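Local coordinates for methyltransferase domain-containing protein (Serratia marcescens, PDB 7CLU) that probably transfers a methyl group from S-adenosyl-L-methionine to an oxygen of a prodigiosin precursor, working as a dimeric O-methyltransferase of the prodigiosin pathway, at residues L3-Q6 / D7-Q11. Numbering follows the deposited sequence.
Sequences LTKQ and DAVNQ
The carboxylate of Asp7 sits between Leu3 and Thr4. Leu3 CD2 lies over one face, 3.8 Å from Asp7 OD2. Thr4 OG1 stands off the other face. The backbone N of Thr4 comes in at the edge, near the carboxylate plane. Thr4 N donates to Asp7 OD2 at 3.0 Å, fairly straight at 158°, and uses the anti lone pair. Thr4 OG1 adds a weak hydrogen bond to Asp7 OD2, at 3.3 Å. Asp7 reaches back because its CG is set beside its own backbone N (chi1 -67°). Thr4 is the N-cap of helix 5-12, and with Asp7 it forms a capping box. Thr4 OG1 also accepts a weak, bent capping bond from Gln6 N at 3.4 Å. The negative carboxylate at this helix start would probably be favoured by the helix dipole. The first turn is closed by Ala8 N to Thr4 O at 3.2 Å. Val9 N to Lys5 O (3.0 Å) and Asn10 N to Gln6 O (2.8 Å) carry the helix on. Val9 CG2 rests against Lys5 O. The helix belongs to the dimerisation region. Leu3 N is hydrogen-bonded to His80 NE2 of the second subunit, and Lys5 packs on Phe83 of that subunit.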
ATOM      1  N   LEU A   3       9.159  13.384 -10.901  1.00 43.83           N
ATOM      2  CA  LEU A   3       8.269  13.473  -9.753  1.00 37.65           C
ATOM      3  C   LEU A   3       8.864  14.414  -8.708  1.00 33.07           C
ATOM      4  O   LEU A   3       9.993  14.884  -8.842  1.00 34.34           O
ATOM      5  CB  LEU A   3       8.025  12.072  -9.185  1.00 36.71           C
ATOM      6  CG  LEU A   3       7.474  11.107 -10.241  1.00 38.69           C
ATOM      7  CD1 LEU A   3       7.723   9.647  -9.899  1.00 32.25           C
ATOM      8  CD2 LEU A   3       5.986  11.368 -10.454  1.00 39.20           C
ATOM      9  N   THR A   4       8.088  14.692  -7.662  1.00 31.96           N
ATOM     10  CA  THR A   4       8.502  15.613  -6.610  1.00 31.84           C
ATOM     11  C   THR A   4       8.393  14.953  -5.244  1.00 33.43           C
ATOM     12  O   THR A   4       7.874  13.842  -5.088  1.00 28.86           O
ATOM     13  CB  THR A   4       7.664  16.898  -6.590  1.00 34.69           C
ATOM     14  OG1 THR A   4       6.352  16.597  -6.099  1.00 32.35           O
ATOM     15  CG2 THR A   4       7.559  17.517  -7.977  1.00 32.37           C
ATOM     16  N   LYS A   5       8.859  15.698  -4.238  1.00 27.82           N
ATOM     17  CA  LYS A   5       8.873  15.192  -2.869  1.00 31.23           C
ATOM     18  C   LYS A   5       7.475  14.803  -2.417  1.00 31.45           C
ATOM     19  O   LYS A   5       7.299  13.808  -1.700  1.00 29.32           O
ATOM     20  CB  LYS A   5       9.478  16.249  -1.934  1.00 34.36           C
ATOM     21  CG  LYS A   5       9.428  15.911  -0.436  1.00 34.53           C
ATOM     22  CD  LYS A   5       9.690  17.152   0.439  1.00 46.19           C
ATOM     23  CE  LYS A   5       9.195  16.931   1.879  1.00 52.77           C
ATOM     24  NZ  LYS A   5       9.616  17.978   2.883  1.00 48.35           N
ATOM     25  N   GLN A   6       6.461  15.569  -2.837  1.00 28.87           N
ATOM     26  CA  GLN A   6       5.094  15.274  -2.426  1.00 28.70           C
ATOM     27  C   GLN A   6       4.626  13.933  -2.966  1.00 22.89           C
ATOM     28  O   GLN A   6       3.904  13.210  -2.279  1.00 25.68           O
ATOM     29  CB  GLN A   6       4.139  16.382  -2.884  1.00 29.95           C
ATOM     30  CG  GLN A   6       2.760  16.302  -2.208  1.00 34.28           C
ATOM     31  CD  GLN A   6       2.843  16.217  -0.677  1.00 36.13           C
ATOM     32  OE1 GLN A   6       2.210  15.358  -0.044  1.00 37.09           O
ATOM     33  NE2 GLN A   6       3.618  17.110  -0.083  1.00 33.84           N
ATOM     34  N   ASP A   7       5.003  13.607  -4.206  1.00 27.51           N
ATOM     35  CA  ASP A   7       4.657  12.317  -4.799  1.00 27.81           C
ATOM     36  C   ASP A   7       5.239  11.168  -3.993  1.00 29.20           C
ATOM     37  O   ASP A   7       4.537  10.209  -3.646  1.00 30.61           O
ATOM     38  CB  ASP A   7       5.172  12.252  -6.237  1.00 28.85           C
ATOM     39  CG  ASP A   7       4.472  13.228  -7.154  1.00 32.23           C
ATOM     40  OD1 ASP A   7       3.221  13.205  -7.189  1.00 31.55           O
ATOM     41  OD2 ASP A   7       5.168  14.014  -7.837  1.00 34.76           O
ATOM     42  N   ALA A   8       6.535  11.238  -3.702  1.00 28.92           N
ATOM     43  CA  ALA A   8       7.160  10.173  -2.927  1.00 26.65           C
ATOM     44  C   ALA A   8       6.464  10.004  -1.584  1.00 25.21           C
ATOM     45  O   ALA A   8       6.156   8.880  -1.171  1.00 24.85           O
ATOM     46  CB  ALA A   8       8.645  10.468  -2.763  1.00 29.21           C
ATOM     47  N   VAL A   9       6.144  11.122  -0.922  1.00 26.80           N
ATOM     48  CA  VAL A   9       5.448  11.068   0.359  1.00 24.60           C
ATOM     49  C   VAL A   9       4.079  10.440   0.183  1.00 26.31           C
ATOM     50  O   VAL A   9       3.671   9.580   0.968  1.00 26.34           O
ATOM     51  CB  VAL A   9       5.338  12.478   0.975  1.00 29.22           C
ATOM     52  CG1 VAL A   9       4.367  12.476   2.165  1.00 29.34           C
ATOM     53  CG2 VAL A   9       6.709  13.018   1.384  1.00 29.83           C
ATOM     54  N   ASN A  10       3.339  10.884  -0.843  1.00 23.65           N
ATOM     55  CA  ASN A  10       2.040  10.289  -1.151  1.00 25.56           C
ATOM     56  C   ASN A  10       2.148   8.776  -1.303  1.00 25.91           C
ATOM     57  O   ASN A  10       1.330   8.018  -0.761  1.00 23.85           O
ATOM     58  CB  ASN A  10       1.471  10.910  -2.432  1.00 26.79           C
ATOM     59  CG  ASN A  10       0.902  12.306  -2.207  1.00 29.23           C
ATOM     60  OD1 ASN A  10       0.545  12.663  -1.088  1.00 28.89           O
ATOM     61  ND2 ASN A  10       0.848  13.104  -3.263  1.00 26.08           N
ATOM     62  N   GLN A  11       3.159   8.311  -2.034  1.00 24.63           N
ATOM     63  CA  GLN A  11       3.242   6.869  -2.250  1.00 25.80           C
ATOM     64  C   GLN A  11       3.754   6.125  -1.025  1.00 24.33           C
ATOM     65  O   GLN A  11       3.282   5.018  -0.740  1.00 22.92           O
ATOM     66  CB  GLN A  11       4.097   6.572  -3.469  1.00 25.52           C
ATOM     67  CG  GLN A  11       3.535   7.172  -4.717  1.00 25.05           C
ATOM     68  CD  GLN A  11       4.042   6.486  -5.955  1.00 32.65           C
ATOM     69  OE1 GLN A  11       5.016   6.932  -6.572  1.00 30.18           O
ATOM     70  NE2 GLN A  11       3.389   5.386  -6.332  1.00 28.86           N
TER